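Local coordinates for protein toxin of toxin-antitoxin system (PDB 3ZVK) that cleaves single-stranded RNA as the magnesium-dependent toxic ribonuclease of a type II toxin-antitoxin pair, held in check by its cognate antitoxin, at the interface of chains A and B and the interface of chains A and C. Coordinates in Å, arbitrary orientation; residue numbers count along the deposited sequence, not the author numbering. Chains: chain A/B, Toxin of toxin-antitoxin system; chain C, Antitoxin of toxin-antitoxin system VAPB.

Contact 1: the interface of chains A and B. Residues chain A 38, 70, 72-73; chain B 72-75.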
loop_
_atom_site.group_PDB
_atom_site.type_symbol
_atom_site.label_atom_id
_atom_site.label_comp_id
_atom_site.label_asym_id
_atom_site.label_seq_id
_atom_site.Cartn_x
_atom_site.Cartn_y
_atom_site.Cartn_z
ATOM N N SER A 38 21.607 6.835 5.809
ATOM C CA SER A 38 21.582 6.124 4.536
ATOM C C SER A 38 22.536 6.855 3.538
ATOM O O SER A 38 23.071 6.184 2.651
ATOM C CB SER A 38 20.161 6.023 3.987
ATOM O OG SER A 38 19.504 7.277 3.883
ATOM N N ILE A 70 20.845 1.628 10.349
ATOM C CA ILE A 70 20.897 2.474 9.138
ATOM C C ILE A 70 19.630 3.341 9.147
ATOM O O ILE A 70 18.523 2.806 9.130
ATOM C CB ILE A 70 21.078 1.653 7.834
ATOM C CG1 ILE A 70 22.278 0.687 7.975
ATOM C CG2 ILE A 70 21.252 2.599 6.620
ATOM C CD1 ILE A 70 22.094 -0.577 7.221
ATOM N N ASP A 72 17.221 6.106 7.484
ATOM C CA ASP A 72 16.827 6.682 6.200
ATOM C C ASP A 72 16.794 8.215 6.252
ATOM O O ASP A 72 16.395 8.787 7.276
ATOM C CB ASP A 72 15.458 6.125 5.765
ATOM C CG ASP A 72 15.458 4.616 5.482
ATOM O OD1 ASP A 72 16.582 4.019 5.321
ATOM O OD2 ASP A 72 14.339 4.017 5.437
ATOM N N PHE A 73 17.259 8.878 5.170
ATOM C CA PHE A 73 17.230 10.341 5.118
ATOM C C PHE A 73 15.766 10.708 4.844
ATOM O O PHE A 73 15.237 10.450 3.766
ATOM C CB PHE A 73 18.191 10.891 4.061
ATOM C CG PHE A 73 18.240 12.395 4.044
ATOM C CD1 PHE A 73 19.106 13.082 4.877
ATOM C CD2 PHE A 73 17.396 13.132 3.203
ATOM C CE1 PHE A 73 19.145 14.490 4.872
ATOM C CE2 PHE A 73 17.424 14.533 3.202
ATOM C CZ PHE A 73 18.291 15.208 4.048
ATOM N N ASP B 72 11.445 8.572 1.461
ATOM C CA ASP B 72 12.721 8.625 2.177
ATOM C C ASP B 72 13.828 7.936 1.408
ATOM O O ASP B 72 13.584 6.902 0.783
ATOM C CB ASP B 72 12.567 7.998 3.581
ATOM C CG ASP B 72 11.641 8.782 4.503
ATOM O OD1 ASP B 72 11.317 9.972 4.173
ATOM O OD2 ASP B 72 11.277 8.244 5.566
ATOM N N PHE B 73 15.046 8.533 1.406
ATOM C CA PHE B 73 16.187 7.932 0.706
ATOM C C PHE B 73 16.646 6.803 1.614
ATOM O O PHE B 73 17.164 7.038 2.697
ATOM C CB PHE B 73 17.285 8.974 0.412
ATOM C CG PHE B 73 18.426 8.391 -0.383
ATOM C CD1 PHE B 73 18.373 8.343 -1.774
ATOM C CD2 PHE B 73 19.545 7.859 0.262
ATOM C CE1 PHE B 73 19.422 7.780 -2.508
ATOM C CE2 PHE B 73 20.583 7.277 -0.471
ATOM C CZ PHE B 73 20.513 7.239 -1.845
ATOM N N SER B 74 16.337 5.591 1.231
ATOM C CA SER B 74 16.530 4.393 2.062
ATOM C C SER B 74 17.759 3.586 1.764
ATOM O O SER B 74 18.420 3.812 0.761
ATOM C CB SER B 74 15.298 3.490 1.967
ATOM O OG SER B 74 14.979 3.225 0.609
ATOM N N ALA B 75 18.025 2.603 2.626
ATOM C CA ALA B 75 19.143 1.660 2.569
ATOM C C ALA B 75 19.157 0.898 1.240
ATOM O O ALA B 75 20.231 0.670 0.692
ATOM C CB ALA B 75 19.073 0.693 3.753
#

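Contact 2: the interface of chains A and C. Residues chain A 22, 25-26, 29, 34, 64, 67-68; chain C 46-47, 50.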
loop_
_atom_site.group_PDB
_atom_site.type_symbol
_atom_site.label_atom_id
_atom_site.label_comp_id
_atom_site.label_asym_id
_atom_site.label_seq_id
_atom_site.Cartn_x
_atom_site.Cartn_y
_atom_site.Cartn_z
ATOM N N TYR A 22 36.857 0.688 18.393
ATOM C CA TYR A 22 35.992 -0.355 18.954
ATOM C C TYR A 22 35.733 -0.169 20.445
ATOM O O TYR A 22 34.661 -0.549 20.920
ATOM C CB TYR A 22 36.400 -1.801 18.561
ATOM C CG TYR A 22 37.459 -2.475 19.413
ATOM C CD1 TYR A 22 37.180 -2.879 20.722
ATOM C CD2 TYR A 22 38.680 -2.855 18.868
ATOM C CE1 TYR A 22 38.145 -3.511 21.505
ATOM C CE2 TYR A 22 39.636 -3.531 19.631
ATOM C CZ TYR A 22 39.358 -3.863 20.946
ATOM O OH TYR A 22 40.290 -4.518 21.708
ATOM N N LEU A 25 33.064 2.501 20.632
ATOM C CA LEU A 25 31.818 1.931 20.136
ATOM C C LEU A 25 31.221 1.001 21.171
ATOM O O LEU A 25 30.052 1.160 21.495
ATOM C CB LEU A 25 31.995 1.218 18.781
ATOM C CG LEU A 25 32.176 2.099 17.552
ATOM C CD1 LEU A 25 32.792 1.318 16.420
ATOM C CD2 LEU A 25 30.877 2.755 17.133
ATOM N N GLU A 26 32.011 0.073 21.732
ATOM C CA GLU A 26 31.532 -0.845 22.777
ATOM C C GLU A 26 31.036 -0.076 24.010
ATOM O O GLU A 26 30.046 -0.473 24.601
ATOM C CB GLU A 26 32.678 -1.743 23.233
ATOM C CG GLU A 26 32.274 -3.157 23.535
ATOM C CD GLU A 26 33.192 -4.081 22.771
ATOM O OE1 GLU A 26 34.314 -4.346 23.256
ATOM O OE2 GLU A 26 32.818 -4.493 21.655
ATOM N N ALA A 29 27.705 1.837 22.958
ATOM C CA ALA A 29 26.631 0.891 22.599
ATOM C C ALA A 29 25.856 0.369 23.802
ATOM O O ALA A 29 24.701 -0.023 23.653
ATOM C CB ALA A 29 27.187 -0.272 21.792
ATOM N N ILE A 34 24.064 3.389 18.216
ATOM C CA ILE A 34 25.051 3.653 17.179
ATOM C C ILE A 34 24.363 3.513 15.850
ATOM O O ILE A 34 23.764 2.463 15.567
ATOM C CB ILE A 34 26.319 2.791 17.315
ATOM C CG1 ILE A 34 27.044 3.174 18.667
ATOM C CG2 ILE A 34 27.258 3.069 16.089
ATOM C CD1 ILE A 34 27.889 2.158 19.179
ATOM N N PHE A 64 30.638 -4.619 9.356
ATOM C CA PHE A 64 30.643 -3.313 10.004
ATOM C C PHE A 64 29.222 -2.852 10.344
ATOM O O PHE A 64 28.989 -2.359 11.456
ATOM C CB PHE A 64 31.407 -2.284 9.124
ATOM C CG PHE A 64 31.565 -0.928 9.763
ATOM C CD1 PHE A 64 32.393 -0.750 10.856
ATOM C CD2 PHE A 64 30.817 0.148 9.328
ATOM C CE1 PHE A 64 32.459 0.487 11.507
ATOM C CE2 PHE A 64 30.921 1.393 9.951
ATOM C CZ PHE A 64 31.728 1.550 11.046
ATOM N N ARG A 67 26.219 -4.291 13.689
ATOM C CA ARG A 67 25.841 -3.773 15.020
ATOM C C ARG A 67 25.405 -2.290 15.004
ATOM O O ARG A 67 25.184 -1.701 16.061
ATOM C CB ARG A 67 26.891 -4.101 16.083
ATOM C CG ARG A 67 27.239 -5.579 16.124
ATOM C CD ARG A 67 28.060 -6.009 17.331
ATOM N NE ARG A 67 27.355 -5.850 18.613
ATOM C CZ ARG A 67 26.384 -6.647 19.044
ATOM N NH1 ARG A 67 25.979 -7.666 18.306
ATOM N NH2 ARG A 67 25.803 -6.421 20.209
ATOM N N LEU A 68 25.136 -1.765 13.790
ATOM C CA LEU A 68 24.710 -0.393 13.438
ATOM C C LEU A 68 23.227 -0.351 13.060
ATOM O O LEU A 68 22.729 -1.312 12.560
ATOM C CB LEU A 68 25.502 0.076 12.134
ATOM C CG LEU A 68 26.500 1.222 12.269
ATOM C CD1 LEU A 68 26.989 1.311 13.615
ATOM C CD2 LEU A 68 27.701 1.016 11.431
ATOM N N TRP C 46 31.568 -5.269 19.129
ATOM C CA TRP C 46 32.362 -4.385 18.267
ATOM C C TRP C 46 33.804 -4.851 18.081
ATOM O O TRP C 46 34.368 -4.656 17.001
ATOM C CB TRP C 46 32.251 -2.910 18.684
ATOM C CG TRP C 46 31.023 -2.241 18.150
ATOM C CD1 TRP C 46 29.935 -1.816 18.860
ATOM C CD2 TRP C 46 30.761 -1.917 16.773
ATOM N NE1 TRP C 46 29.022 -1.218 18.015
ATOM C CE2 TRP C 46 29.494 -1.299 16.721
ATOM C CE3 TRP C 46 31.490 -2.070 15.578
ATOM C CZ2 TRP C 46 28.937 -0.844 15.520
ATOM C CZ3 TRP C 46 30.941 -1.604 14.389
ATOM C CH2 TRP C 46 29.691 -0.974 14.372
ATOM N N LYS C 47 34.364 -5.534 19.107
ATOM C CA LYS C 47 35.700 -6.141 19.094
ATOM C C LYS C 47 35.714 -7.294 18.075
ATOM O O LYS C 47 36.598 -7.343 17.225
ATOM C CB LYS C 47 36.089 -6.611 20.495
ATOM C CG LYS C 47 37.535 -7.074 20.608
ATOM C CD LYS C 47 37.842 -7.457 22.034
ATOM C CE LYS C 47 39.115 -8.252 22.171
ATOM N NZ LYS C 47 38.918 -9.669 21.762
ATOM N N PHE C 50 35.539 -5.784 14.493
ATOM C CA PHE C 50 36.846 -5.272 14.067
ATOM C C PHE C 50 37.843 -6.390 13.795
ATOM O O PHE C 50 38.655 -6.263 12.879
ATOM C CB PHE C 50 37.392 -4.272 15.103
ATOM C CG PHE C 50 36.968 -2.825 14.897
ATOM C CD1 PHE C 50 35.631 -2.495 14.646
ATOM C CD2 PHE C 50 37.880 -1.790 15.056
ATOM C CE1 PHE C 50 35.242 -1.162 14.474
ATOM C CE2 PHE C 50 37.483 -0.459 14.890
ATOM C CZ PHE C 50 36.171 -0.156 14.577
HETATM O O HOH W 1 26.054 -1.153 18.560
#

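Contact 3: the interface of chains A and C. Residues chain A 13-14, 60, 63-64; chain C 40, 43, 49, 52-53, 56.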
loop_
_atom_site.group_PDB
_atom_site.type_symbol
_atom_site.label_atom_id
_atom_site.label_comp_id
_atom_site.label_asym_id
_atom_site.label_seq_id
_atom_site.Cartn_x
_atom_site.Cartn_y
_atom_site.Cartn_z
ATOM N N ALA A 13 37.488 2.955 10.038
ATOM C CA ALA A 13 37.138 1.766 10.808
ATOM C C ALA A 13 37.319 0.493 9.967
ATOM O O ALA A 13 37.932 -0.467 10.433
ATOM C CB ALA A 13 35.701 1.866 11.299
ATOM N N ILE A 14 36.805 0.501 8.723
ATOM C CA ILE A 14 36.898 -0.630 7.787
ATOM C C ILE A 14 38.331 -0.860 7.324
ATOM O O ILE A 14 38.827 -1.981 7.402
ATOM C CB ILE A 14 35.864 -0.528 6.618
ATOM C CG1 ILE A 14 34.418 -0.519 7.140
ATOM C CG2 ILE A 14 36.059 -1.643 5.576
ATOM C CD1 ILE A 14 33.412 0.046 6.161
ATOM N N LYS A 60 33.361 -6.860 4.352
ATOM C CA LYS A 60 33.841 -6.018 5.448
ATOM C C LYS A 60 32.794 -4.970 5.821
ATOM O O LYS A 60 32.533 -4.781 7.002
ATOM C CB LYS A 60 35.163 -5.317 5.062
ATOM C CG LYS A 60 36.403 -6.178 5.152
ATOM C CD LYS A 60 37.593 -5.418 4.580
ATOM C CE LYS A 60 38.356 -4.683 5.659
ATOM N NZ LYS A 60 39.470 -3.883 5.109
ATOM N N ILE A 63 29.831 -6.711 7.670
ATOM C CA ILE A 63 30.256 -7.005 9.043
ATOM C C ILE A 63 30.184 -5.737 9.911
ATOM O O ILE A 63 29.689 -5.775 11.043
ATOM C CB ILE A 63 31.657 -7.656 9.036
ATOM C CG1 ILE A 63 31.545 -9.111 8.539
ATOM C CG2 ILE A 63 32.288 -7.641 10.411
ATOM C CD1 ILE A 63 32.808 -9.683 8.017
ATOM N N PHE A 64 30.638 -4.619 9.356
ATOM C CA PHE A 64 30.643 -3.313 10.004
ATOM C C PHE A 64 29.222 -2.852 10.344
ATOM O O PHE A 64 28.989 -2.359 11.456
ATOM C CB PHE A 64 31.407 -2.284 9.124
ATOM C CG PHE A 64 31.565 -0.928 9.763
ATOM C CD1 PHE A 64 32.393 -0.750 10.856
ATOM C CD2 PHE A 64 30.817 0.148 9.328
ATOM C CE1 PHE A 64 32.459 0.487 11.507
ATOM C CE2 PHE A 64 30.921 1.393 9.951
ATOM C CZ PHE A 64 31.728 1.550 11.046
ATOM N N GLN C 40 24.377 -13.352 7.286
ATOM C CA GLN C 40 25.745 -13.666 7.651
ATOM C C GLN C 40 25.853 -13.996 9.146
ATOM O O GLN C 40 24.953 -13.605 9.886
ATOM C CB GLN C 40 26.658 -12.469 7.306
ATOM C CG GLN C 40 26.300 -11.193 8.059
ATOM C CD GLN C 40 27.125 -9.994 7.728
ATOM O OE1 GLN C 40 26.730 -8.874 8.041
ATOM N NE2 GLN C 40 28.290 -10.177 7.127
ATOM N N PRO C 43 28.529 -11.112 14.607
ATOM C CA PRO C 43 29.592 -10.928 15.631
ATOM C C PRO C 43 28.954 -10.461 16.927
ATOM O O PRO C 43 28.074 -9.603 16.880
ATOM C CB PRO C 43 30.512 -9.842 15.039
ATOM C CG PRO C 43 30.102 -9.689 13.582
ATOM C CD PRO C 43 28.680 -10.165 13.474
ATOM N N VAL C 49 33.597 -7.590 15.556
ATOM C CA VAL C 49 33.351 -6.906 14.283
ATOM C C VAL C 49 34.691 -6.451 13.683
ATOM O O VAL C 49 34.954 -6.734 12.507
ATOM C CB VAL C 49 32.361 -5.717 14.454
ATOM C CG1 VAL C 49 32.420 -4.741 13.273
ATOM C CG2 VAL C 49 30.931 -6.208 14.688
ATOM N N GLU C 52 36.923 -9.538 12.855
ATOM C CA GLU C 52 36.391 -10.195 11.672
ATOM C C GLU C 52 36.753 -9.463 10.385
ATOM O O GLU C 52 37.061 -10.111 9.389
ATOM C CB GLU C 52 34.886 -10.391 11.796
ATOM C CG GLU C 52 34.474 -11.850 11.956
ATOM C CD GLU C 52 34.324 -12.646 10.666
ATOM O OE1 GLU C 52 35.327 -12.804 9.927
ATOM O OE2 GLU C 52 33.195 -13.121 10.398
ATOM N N MET C 53 36.750 -8.126 10.411
ATOM C CA MET C 53 37.114 -7.282 9.268
ATOM C C MET C 53 38.625 -7.409 8.990
ATOM O O MET C 53 39.051 -7.420 7.832
ATOM C CB MET C 53 36.754 -5.802 9.526
ATOM C CG MET C 53 35.265 -5.506 9.473
ATOM S SD MET C 53 34.802 -3.733 9.481
ATOM C CE MET C 53 35.729 -3.127 10.988
ATOM N N ILE C 56 39.530 -10.648 6.962
ATOM C CA ILE C 56 39.231 -10.529 5.539
ATOM C C ILE C 56 40.366 -9.841 4.801
ATOM O O ILE C 56 40.818 -10.383 3.798
ATOM C CB ILE C 56 37.847 -9.870 5.299
ATOM C CG1 ILE C 56 36.733 -10.808 5.791
ATOM C CG2 ILE C 56 37.618 -9.458 3.829
ATOM C CD1 ILE C 56 35.543 -10.109 6.232
#

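Contact 1: the interface of chains A and B
A:Phe73 and B:Phe73 pair backbone to backbone as an antiparallel bridge on the two-fold axis of the toxin dimer. The tight part is here: A:Phe73 N gives its hydrogen to B:Phe73 O at 3.1 Å, and the reverse bond, B:Phe73 N to A:Phe73 O, is 3.0 Å. The hydroxyl of A:Ser38 adds a second donor to the same carbonyl, its OG 2.6 Å from B:Phe73 O and 37° out of the carbonyl plane, so two donors grip this oxygen. A:Ser38 OG sits between its own backbone N and carbonyl carbon (chi1 54°), in plane at the edge of the B:Phe73 ring, and shares the A:Phe73 N-H with B:Phe73 O, neither bond being straight. Around this knot the contact is slacker. The carboxylate of A:Asp72 lies against B:Ser74, A:Asp72 OD1 3.3 Å from B:Ser74 CA, and makes a weak bond with B:Ala75 N. A:Ile70 CG2 and B:Ala75 CB barely meet at 4.1 Å. The two Asp72 residues come together through their CB atoms, with OD2 of A:Asp72 5.2 Å from OD2 of B:Asp72, which may be mildly repulsive. In the PIN fold the bridge follows strand 69-71 and leads into helix 75-90, while A:Ser38 opens helix 38-50.

Contact 2: the interface of chains A and C
C:Trp46, at the start of the antitoxin helix 46-57, inserts its indole into a groove of the toxin PIN domain, between helix 19-29 and the segment after helix 54-65. Ring contacts dominate. One indole face takes A:Leu25, with CB over the five-membered ring, 3.7 Å from its centroid, and CD1 over the six-membered ring. The opposite face rests on A:Arg67 CB, near the rim. Around the six-membered ring A:Leu68 crosses at about a right angle and puts CD1 3.5 Å from C:Trp46 CZ2, while the A:Phe64 carbonyl O approaches CH2. A second CH-pi contact puts A:Tyr22 CB over the centre of the C:Phe50 ring, 3.8 Å from its centroid. A:Tyr22 CG sits between its backbone N and carbonyl carbon (chi1 85°), which lays the phenol beside C:Lys47, both pointing the same way; the lysine CG lies over one phenol face toward its rim, 3.7 Å from CZ. Polar contacts are few. A:Glu26 OE2 accepts from C:Lys47 N at 3.2 Å, met on the syn side 15° out of the carboxylate plane. The same OE2 is close to C:Trp46 N, whose N-H points elsewhere; a carboxylate at this helix start would probably be stabilised by the helix dipole. Water 1 joins the indole C:Trp46 NE1, 3.0 Å away, to the backbone carbonyl A:Arg67 O.

Contact 3: the interface of chains A and C
The A:Phe64 ring meets C:Met53 at its CD1 corner, not over its centre, and both SD and CE of the thioether reach that atom. The other flat group, the carboxamide of C:Gln40, brings its NE2 end 3.7 Å from A:Ile63 CG1. The antitoxin helix 46-57 runs nearly antiparallel to the toxin PIN-domain helix 54-65, and the two meet by van der Waals contact. C:Met53 SD lies 3.7 Å from A:Phe64 CB. The methionine side chain crosses that of A:Ile14 at about a right angle, SD near CG1. Its last torsion (chi3 -53°) swings the methyl toward helix 7-16, C:Met53 CE 3.5 Å from A:Ala13 O. A:Ile63 slides past C:Met53 in the opposite direction, CG2 3.8 Å from the methionine CG, and also touches C:Val49 O with CG2. Its other branch goes tip to tip with C:Ile56, CD1 to CD1 at 3.3 Å, tighter than methyl groups normally pack and perhaps partly model error. The aliphatic stem of A:Lys60 slides past C:Ile56 in the opposite direction, CG 3.7 Å from CG2. The lysine, bent at chi3 (94°), is tied back within the toxin: the ammonium NZ donates to A:Ile14 O at 3.0 Å, from 49° above the carbonyl plane.

Contacts 2 and 3 are two stretches of one toxin-antitoxin interface, their C-alpha centres about 10 Å apart. They share A:Phe64 and the antitoxin helix 46-57, contact 2 using residues 46, 47 and 50, contact 3 residues 49 to 56 on an adjoining side, plus C:Gln40 of strand 36-41. Contact 1 lies about 20 Å from contact 2 and about 21 Å from contact 3, so the toxin can pair with another toxin while holding its antitoxin. Strand 69-71 runs from the groove of contact 2 to the bridge of contact 1. This agrees with the four-toxin, four-antitoxin assembly formed in the presence of promoter DNA.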